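GCN5-related N-acetyltransferase (Sphaerobacter thermophilus, PDB 3TT2) probably transfers an acyl group, most likely acetyl from acetyl-coenzyme A, to an acceptor substrate. Local coordinates at residues 23-27 with 43-49; 29-33 with 90-96; 127-133 with 308-314. One frame throughout, in Å; residues are numbered along the deposited sequence. Where two conformers were deposited one is given.

Helix 23-36 ties interactions 1 and 2 together: its first turn meets helix 45-51 in interaction 1, while residues 29-33 pack on the end of strand 84-91 in interaction 2. Their centres are about 14 Å apart and they touch, Ala-43 CB lying 4.1 Å from Ile-30 CB. Interaction 3 belongs to the same sheet, since strand 125-132 neighbours strand 84-91; its centre is about 17 Å from that of interaction 2 and 22 Å from that of interaction 1. The salt bridge from Arg-96 to a MES sulfonate, and MES about 4 Å from the His-129 side chain, may mark the expected coenzyme A site, though MES probably comes from the crystallisation liquor.

Interaction 1. Residues 23-27 with 43-49; sequences APAIA and ASAEEVL
Residues 23-27 form one alpha-helical turn, closed by the hydrogen bond from Ala-27 N to Ala-23 O at 2.9 Å. Residues 43-44 are extended (phi/psi -52/136 and -135/154), after which residues 45-49 turn helical, with Leu-49 N hydrogen-bonded to Ala-45 O at 2.9 Å. The short helical axes approach to 8.1 Å, with 112° between their N-to-C directions, and the nearest CA pair is Pro-24 and Ala-45 at 4.6 Å. Ser-44 is the N-cap of the second helix: its p rotamer (chi1 67°) brings OG to 3.3 Å from Glu-47 N, which donates the capping hydrogen bond. These are the first two helices of a GNAT domain, and small residues let them come close. Ala-27 CB sits 3.3 Å from Ala-45 N and 3.5 Å from Ser-44 C, and Pro-24 CA lies 3.5 Å from Ala-45 CB. Ala-23, its CA-to-CB bond directed toward the other helix, has CB at 3.8 Å from Val-48 CG1 and 3.6 Å from Leu-49 CD2. The t rotamer of Val-48 presents both methyls to the first helix, CG2 approaching Ala-27 CA to 4.1 Å and Ile-26 CG2 to 4.4 Å. Ahead of the N-cap, Ala-43 CB packs 3.7 Å from Ala-27 O. Trp-52 touches Ala-23 and Ile-26, and Gln-34 OE1 is hydrogen-bonded to Ala-43 N.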
# COMPACT_ATOMS: atom_id res chain seq x y z
N ALA A 23 11.19 13.97 11.68
CA ALA A 23 10.85 12.55 11.76
C ALA A 23 10.38 12.10 13.16
O ALA A 23 9.35 11.43 13.26
CB ALA A 23 12.00 11.69 11.27
N PRO A 24 11.14 12.44 14.23
CA PRO A 24 10.69 12.02 15.56
C PRO A 24 9.38 12.67 15.99
O PRO A 24 8.52 11.98 16.53
CB PRO A 24 11.82 12.50 16.48
CG PRO A 24 12.99 12.71 15.60
CD PRO A 24 12.42 13.17 14.31
N ALA A 25 9.25 13.97 15.76
CA ALA A 25 8.05 14.69 16.16
C ALA A 25 6.83 14.12 15.45
O ALA A 25 5.81 13.85 16.08
CB ALA A 25 8.19 16.17 15.85
N ILE A 26 6.98 13.91 14.14
CA ILE A 26 5.91 13.42 13.25
C ILE A 26 5.50 11.98 13.55
O ILE A 26 4.32 11.64 13.51
CB ILE A 26 6.33 13.52 11.76
CG1 ILE A 26 6.54 14.98 11.35
CG2 ILE A 26 5.29 12.88 10.88
CD1 ILE A 26 7.15 15.15 9.96
N ALA A 27 6.48 11.13 13.82
CA ALA A 27 6.21 9.77 14.23
C ALA A 27 5.17 9.78 15.35
O ALA A 27 4.16 9.07 15.29
CB ALA A 27 7.49 9.11 14.70
N ALA A 43 4.10 3.29 15.37
CA ALA A 43 4.87 4.29 14.63
C ALA A 43 6.20 4.70 15.27
O ALA A 43 6.28 4.93 16.47
CB ALA A 43 4.03 5.51 14.36
N SER A 44 7.24 4.77 14.43
CA SER A 44 8.57 5.19 14.86
C SER A 44 9.14 6.18 13.86
O SER A 44 8.76 6.18 12.69
CB SER A 44 9.51 3.99 14.99
OG SER A 44 9.78 3.41 13.73
N ALA A 45 10.04 7.04 14.31
CA ALA A 45 10.71 7.98 13.42
C ALA A 45 11.49 7.23 12.36
O ALA A 45 11.66 7.70 11.24
CB ALA A 45 11.64 8.88 14.21
N GLU A 46 11.96 6.04 12.73
CA GLU A 46 12.66 5.16 11.82
C GLU A 46 11.83 4.84 10.57
O GLU A 46 12.34 4.87 9.45
CB GLU A 46 12.99 3.87 12.53
CG GLU A 46 13.84 2.94 11.73
CD GLU A 46 14.23 1.71 12.52
OE1 GLU A 46 14.67 1.86 13.69
OE2 GLU A 46 14.08 0.60 11.98
N GLU A 47 10.55 4.54 10.77
CA GLU A 47 9.65 4.27 9.65
C GLU A 47 9.44 5.51 8.79
O GLU A 47 9.49 5.43 7.56
CB GLU A 47 8.29 3.76 10.14
CG GLU A 47 8.24 2.26 10.37
CD GLU A 47 6.86 1.77 10.78
OE1 GLU A 47 6.78 0.98 11.75
OE2 GLU A 47 5.87 2.17 10.14
N VAL A 48 9.21 6.64 9.44
CA VAL A 48 9.02 7.92 8.76
C VAL A 48 10.18 8.19 7.82
O VAL A 48 9.98 8.43 6.63
CB VAL A 48 8.85 9.07 9.78
CG1 VAL A 48 9.08 10.42 9.14
CG2 VAL A 48 7.47 9.03 10.41
N LEU A 49 11.40 8.12 8.35
CA LEU A 49 12.62 8.31 7.58
C LEU A 49 12.73 7.38 6.38
O LEU A 49 13.33 7.74 5.37
CB LEU A 49 13.82 8.03 8.46
CG LEU A 49 13.96 8.97 9.64
CD1 LEU A 49 14.82 8.30 10.69
CD2 LEU A 49 14.55 10.30 9.19

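Interaction 2. Residues 29-33 with 90-96; sequences LIAAC and YVHPRFR
Tyr-90, Cys-33 and Leu-29 lose the most surface in this contact, where a helical turn (29-33, Cys-33 N to Leu-29 O 3.0 Å) lies against the end of a strand. Tyr-90 and Val-91 are extended; a type I turn then runs from His-92 to Phe-95, closed by Phe-95 N to His-92 O at 2.7 Å. The nearest CA pairs are Leu-29 with His-92 (5.9 Å) and Ile-30 with Tyr-90 (6.5 Å). Tyr-90, in an m rotamer, takes Ile-30 CD1 over its ring face in a CH-pi contact, 3.3 Å from the centroid and 10° off the normal. Cys-33, also m, places SG 3.7 Å from Tyr-90 CB and 3.1 Å from Val-91 O. That carbonyl accepts a very short hydrogen bond from Arg-96 NH1 (2.5 Å), so the guanidinium returns to the strand end with NH1 3.6 Å from Cys-33 SG. In a GNAT domain the fourth strand, here 84-91, leads into the Q/R-x-x-G-x-G/A loop that binds the coenzyme A pyrophosphate; Arg-94 opens the matching sequence. Outside the two segments, Arg-96 NE salt-bridges the sulfonate of MES, a buffer molecule probably from the crystallisation liquor, consistent with an anion-binding site here. Leu-29, chi1 t and chi2 p, reaches with CD1 to His-92 N (3.4 Å) and His-92 CB (3.7 Å), and both Leu-29 and Tyr-90 touch Tyr-74 on strand 71-80. Farther along the helix, Ala-32 CB lies over the His-92 ring, 3.3 Å from its NE2, while Ala-32 O meets Pro-93 CG at 3.2 Å.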
# COMPACT_ATOMS: atom_id res chain seq x y z
N LEU A 29 3.06 12.10 16.10
CA LEU A 29 1.78 12.57 15.62
C LEU A 29 0.97 11.41 15.03
O LEU A 29 -0.22 11.27 15.29
CB LEU A 29 1.96 13.68 14.58
CG LEU A 29 0.83 13.93 13.59
CD1 LEU A 29 -0.47 14.29 14.30
CD2 LEU A 29 1.22 15.04 12.63
N ILE A 30 1.64 10.58 14.24
CA ILE A 30 1.00 9.40 13.66
C ILE A 30 0.59 8.44 14.77
O ILE A 30 -0.46 7.81 14.71
CB ILE A 30 1.96 8.61 12.75
CG1 ILE A 30 2.71 9.54 11.79
CG2 ILE A 30 1.22 7.53 12.00
CD1 ILE A 30 1.81 10.38 10.97
N ALA A 31 1.46 8.33 15.77
CA ALA A 31 1.21 7.43 16.88
C ALA A 31 -0.04 7.86 17.63
O ALA A 31 -0.91 7.04 17.94
CB ALA A 31 2.40 7.39 17.79
N ALA A 32 -0.15 9.16 17.90
CA ALA A 32 -1.32 9.70 18.58
C ALA A 32 -2.58 9.46 17.76
O ALA A 32 -3.64 9.18 18.31
CB ALA A 32 -1.13 11.19 18.87
N CYS A 33 -2.44 9.57 16.44
CA CYS A 33 -3.55 9.31 15.50
C CYS A 33 -3.93 7.83 15.42
O CYS A 33 -5.12 7.49 15.46
CB CYS A 33 -3.22 9.83 14.10
SG CYS A 33 -3.40 11.60 13.91
N TYR A 90 -2.82 13.22 8.57
CA TYR A 90 -3.02 12.93 10.00
C TYR A 90 -3.26 14.23 10.71
O TYR A 90 -2.58 15.21 10.43
CB TYR A 90 -1.79 12.27 10.61
CG TYR A 90 -1.30 11.08 9.83
CD1 TYR A 90 -1.65 9.79 10.18
CD2 TYR A 90 -0.49 11.26 8.70
CE1 TYR A 90 -1.21 8.71 9.45
CE2 TYR A 90 -0.06 10.19 7.97
CZ TYR A 90 -0.42 8.92 8.35
OH TYR A 90 0.03 7.88 7.59
N VAL A 91 -4.19 14.24 11.66
CA VAL A 91 -4.35 15.41 12.52
C VAL A 91 -4.40 14.94 13.96
O VAL A 91 -5.18 14.06 14.31
CB VAL A 91 -5.61 16.25 12.18
CG1 VAL A 91 -6.83 15.40 12.14
CG2 VAL A 91 -5.81 17.37 13.20
N HIS A 92 -3.55 15.53 14.78
CA HIS A 92 -3.45 15.14 16.17
C HIS A 92 -4.81 15.21 16.85
O HIS A 92 -5.54 16.19 16.68
CB HIS A 92 -2.44 16.03 16.88
CG HIS A 92 -1.86 15.40 18.10
ND1 HIS A 92 -2.57 15.28 19.27
CD2 HIS A 92 -0.65 14.84 18.32
CE1 HIS A 92 -1.82 14.68 20.17
NE2 HIS A 92 -0.65 14.40 19.62
N PRO A 93 -5.15 14.16 17.62
CA PRO A 93 -6.49 13.96 18.21
C PRO A 93 -6.97 15.11 19.10
O PRO A 93 -8.17 15.20 19.38
CB PRO A 93 -6.31 12.67 19.04
CG PRO A 93 -5.22 11.92 18.32
CD PRO A 93 -4.28 12.98 17.81
N ARG A 94 -6.05 15.96 19.56
CA ARG A 94 -6.41 17.15 20.31
C ARG A 94 -6.90 18.29 19.42
O ARG A 94 -7.66 19.17 19.86
CB ARG A 94 -5.21 17.62 21.11
CG ARG A 94 -4.04 18.02 20.22
CD ARG A 94 -2.84 18.45 21.04
NE ARG A 94 -2.36 17.39 21.91
CZ ARG A 94 -1.55 17.58 22.94
NH1 ARG A 94 -1.16 16.55 23.68
NH2 ARG A 94 -1.13 18.81 23.23
N PHE A 95 -6.44 18.29 18.17
CA PHE A 95 -6.68 19.40 17.25
C PHE A 95 -7.87 19.19 16.31
O PHE A 95 -8.12 20.02 15.44
CB PHE A 95 -5.42 19.73 16.46
CG PHE A 95 -4.28 20.22 17.30
CD1 PHE A 95 -4.45 21.23 18.22
CD2 PHE A 95 -3.02 19.66 17.16
CE1 PHE A 95 -3.39 21.68 19.00
CE2 PHE A 95 -1.95 20.10 17.92
CZ PHE A 95 -2.13 21.11 18.85
N ARG A 96 -8.58 18.08 16.46
CA ARG A 96 -9.73 17.79 15.60
C ARG A 96 -10.86 18.83 15.76
O ARG A 96 -11.10 19.32 16.87
CB ARG A 96 -10.28 16.37 15.86
CG ARG A 96 -9.26 15.36 16.40
CD ARG A 96 -8.50 14.58 15.31
NE ARG A 96 -8.93 13.18 15.19
CZ ARG A 96 -8.13 12.13 15.00
NH1 ARG A 96 -6.81 12.29 14.92
NH2 ARG A 96 -8.63 10.91 14.89

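Interaction 3. Residues 127-133 with 308-314; sequences VQHYIRA and HRYVLHR. With SO4 (sulfate ion), chain G.
Arg-132 lays its CD over the face of the Tyr-310 ring, 3.7 Å from the centroid and 27° off the normal, a CH-pi contact reached through three successive m rotamers. The same curl sets CZ 3.4 Å from His-308 CB, with a salt bridge from the guanidinium to Asp-39. A sulfate, probably from the crystallisation liquor, accepts a hydrogen bond from Arg-309 N at O3 (3.2 Å); Arg-132 NH1 is modelled only 2.3 Å from that O3, too close to interpret. The backbones run antiparallel, their segment axes 4.5 Å apart at closest and 145° between directions. His-129 with His-313 and Ile-131 with Val-311 are hydrogen-bonded pairs: His-129 N to His-313 O and His-313 N to His-129 O are both 2.8 Å, Ile-131 N to Val-311 O 3.1 Å and Val-311 N to Ile-131 O 2.8 Å. Ala-133 N adds a hydrogen bond to Arg-309 O at 2.9 Å. Non-hydrogen-bonded pairs are Gln-128/Arg-314, Tyr-130/Leu-312 and Arg-132/Tyr-310. Strand 305-316, the last of the second GNAT-like half, thus fills the slot between strands 125-132 and 148-159, where a lone GNAT domain would place its own seventh strand; the exchange fuses both halves into one sheet. On one face, Leu-312 CD1 makes a CH-pi contact over the Tyr-130 ring (4.2 Å from the centroid, 13° off the normal), and Gln-128 OE1 accepts from Arg-314 NE (3.0 Å) and NH2 (3.1 Å). On the other, Ile-131 CG1 lies 3.8 Å from His-313 ND1, and His-129, Ile-131 and His-313 all touch Met-142 of helix 136-144.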
# COMPACT_ATOMS: atom_id res chain seq x y z
N VAL A 127 -8.22 12.68 -6.87
CA VAL A 127 -7.49 12.64 -5.61
C VAL A 127 -8.14 11.59 -4.73
O VAL A 127 -9.37 11.46 -4.73
CB VAL A 127 -7.56 13.96 -4.84
CG1 VAL A 127 -6.85 13.83 -3.51
CG2 VAL A 127 -6.97 15.08 -5.66
N GLN A 128 -7.34 10.84 -3.98
CA GLN A 128 -7.88 9.79 -3.15
C GLN A 128 -7.19 9.65 -1.80
O GLN A 128 -5.99 9.91 -1.65
CB GLN A 128 -7.87 8.47 -3.90
CG GLN A 128 -6.50 7.90 -4.13
CD GLN A 128 -6.56 6.68 -5.02
OE1 GLN A 128 -7.48 6.52 -5.81
NE2 GLN A 128 -5.57 5.80 -4.89
N HIS A 129 -7.99 9.23 -0.81
CA HIS A 129 -7.54 9.03 0.56
C HIS A 129 -7.86 7.61 0.99
O HIS A 129 -8.89 7.06 0.60
CB HIS A 129 -8.31 9.96 1.49
CG HIS A 129 -7.87 11.39 1.42
ND1 HIS A 129 -7.09 11.98 2.40
CD2 HIS A 129 -8.12 12.36 0.51
CE1 HIS A 129 -6.87 13.24 2.09
NE2 HIS A 129 -7.49 13.50 0.95
N TYR A 130 -6.99 7.02 1.79
CA TYR A 130 -7.32 5.74 2.39
C TYR A 130 -7.66 5.96 3.85
O TYR A 130 -6.80 6.30 4.65
CB TYR A 130 -6.15 4.78 2.28
CG TYR A 130 -5.68 4.52 0.89
CD1 TYR A 130 -6.05 3.37 0.22
CD2 TYR A 130 -4.82 5.40 0.25
CE1 TYR A 130 -5.61 3.10 -1.07
CE2 TYR A 130 -4.36 5.14 -1.04
CZ TYR A 130 -4.77 3.99 -1.69
OH TYR A 130 -4.33 3.72 -2.97
N ILE A 131 -8.93 5.76 4.18
CA ILE A 131 -9.41 6.03 5.52
C ILE A 131 -9.58 4.74 6.32
O ILE A 131 -10.14 3.77 5.81
CB ILE A 131 -10.75 6.80 5.46
CG1 ILE A 131 -10.61 8.02 4.56
CG2 ILE A 131 -11.18 7.24 6.84
CD1 ILE A 131 -9.42 8.88 4.90
N ARG A 132 -9.09 4.72 7.55
CA ARG A 132 -9.43 3.64 8.47
C ARG A 132 -10.94 3.52 8.58
O ARG A 132 -11.62 4.50 8.84
CB ARG A 132 -8.84 3.90 9.85
CG ARG A 132 -7.36 3.59 9.97
CD ARG A 132 -7.08 2.12 9.70
NE ARG A 132 -8.06 1.25 10.33
CZ ARG A 132 -7.93 0.78 11.55
NH1 ARG A 132 -8.86 -0.01 12.08
NH2 ARG A 132 -6.86 1.10 12.26
N ALA A 133 -11.46 2.30 8.40
CA ALA A 133 -12.90 2.07 8.48
C ALA A 133 -13.45 2.51 9.83
O ALA A 133 -14.60 2.94 9.94
CB ALA A 133 -13.23 0.60 8.23
N HIS A 308 -6.12 -4.45 9.77
CA HIS A 308 -7.08 -3.35 9.67
C HIS A 308 -7.70 -3.25 8.27
O HIS A 308 -7.25 -3.89 7.33
CB HIS A 308 -6.54 -1.99 10.17
CG HIS A 308 -5.07 -1.79 10.00
ND1 HIS A 308 -4.22 -1.61 11.07
CD2 HIS A 308 -4.30 -1.69 8.89
CE1 HIS A 308 -2.99 -1.45 10.63
NE2 HIS A 308 -3.01 -1.47 9.31
N ARG A 309 -8.78 -2.49 8.18
CA ARG A 309 -9.56 -2.33 6.97
C ARG A 309 -9.59 -0.85 6.61
O ARG A 309 -9.93 -0.01 7.44
CB ARG A 309 -10.99 -2.80 7.22
CG ARG A 309 -11.99 -2.45 6.12
CD ARG A 309 -13.36 -2.92 6.53
NE ARG A 309 -14.45 -2.33 5.77
CZ ARG A 309 -15.51 -1.78 6.34
NH1 ARG A 309 -15.60 -1.73 7.66
NH2 ARG A 309 -16.49 -1.27 5.58
N TYR A 310 -9.24 -0.53 5.37
CA TYR A 310 -9.36 0.84 4.94
C TYR A 310 -10.45 0.95 3.89
O TYR A 310 -10.70 -0.01 3.15
CB TYR A 310 -8.04 1.37 4.37
CG TYR A 310 -6.90 1.49 5.35
CD1 TYR A 310 -6.57 2.71 5.92
CD2 TYR A 310 -6.14 0.39 5.67
CE1 TYR A 310 -5.50 2.82 6.81
CE2 TYR A 310 -5.08 0.49 6.56
CZ TYR A 310 -4.77 1.70 7.12
OH TYR A 310 -3.71 1.78 7.99
N VAL A 311 -11.11 2.09 3.85
CA VAL A 311 -12.05 2.39 2.78
C VAL A 311 -11.41 3.46 1.91
O VAL A 311 -11.07 4.54 2.38
CB VAL A 311 -13.39 2.91 3.29
CG1 VAL A 311 -14.33 3.21 2.11
CG2 VAL A 311 -14.00 1.91 4.22
N LEU A 312 -11.25 3.15 0.63
CA LEU A 312 -10.66 4.10 -0.27
C LEU A 312 -11.69 5.15 -0.69
O LEU A 312 -12.73 4.84 -1.28
CB LEU A 312 -10.07 3.37 -1.47
CG LEU A 312 -9.57 4.19 -2.66
CD1 LEU A 312 -8.78 5.39 -2.21
CD2 LEU A 312 -8.71 3.32 -3.53
N HIS A 313 -11.38 6.40 -0.39
CA HIS A 313 -12.23 7.51 -0.78
C HIS A 313 -11.63 8.30 -1.94
O HIS A 313 -10.45 8.66 -1.91
CB HIS A 313 -12.52 8.40 0.42
CG HIS A 313 -13.58 7.84 1.32
ND1 HIS A 313 -13.33 6.82 2.20
CD2 HIS A 313 -14.89 8.14 1.44
CE1 HIS A 313 -14.45 6.52 2.85
NE2 HIS A 313 -15.41 7.30 2.39
N ARG A 314 -12.44 8.54 -2.97
CA ARG A 314 -11.98 9.20 -4.18
C ARG A 314 -12.87 10.35 -4.62
O ARG A 314 -14.09 10.27 -4.52
CB ARG A 314 -11.89 8.19 -5.31
CG ARG A 314 -11.23 8.72 -6.54
CD ARG A 314 -11.07 7.63 -7.56
NE ARG A 314 -10.14 6.58 -7.14
CZ ARG A 314 -10.21 5.33 -7.58
NH1 ARG A 314 -11.18 5.00 -8.42
NH2 ARG A 314 -9.33 4.40 -7.17
S SO4 G . -11.00 -1.82 11.38
O1 SO4 G . -11.66 -2.83 10.55
O2 SO4 G . -10.07 -2.48 12.31
O3 SO4 G . -10.26 -0.90 10.53
O4 SO4 G . -12.01 -1.08 12.13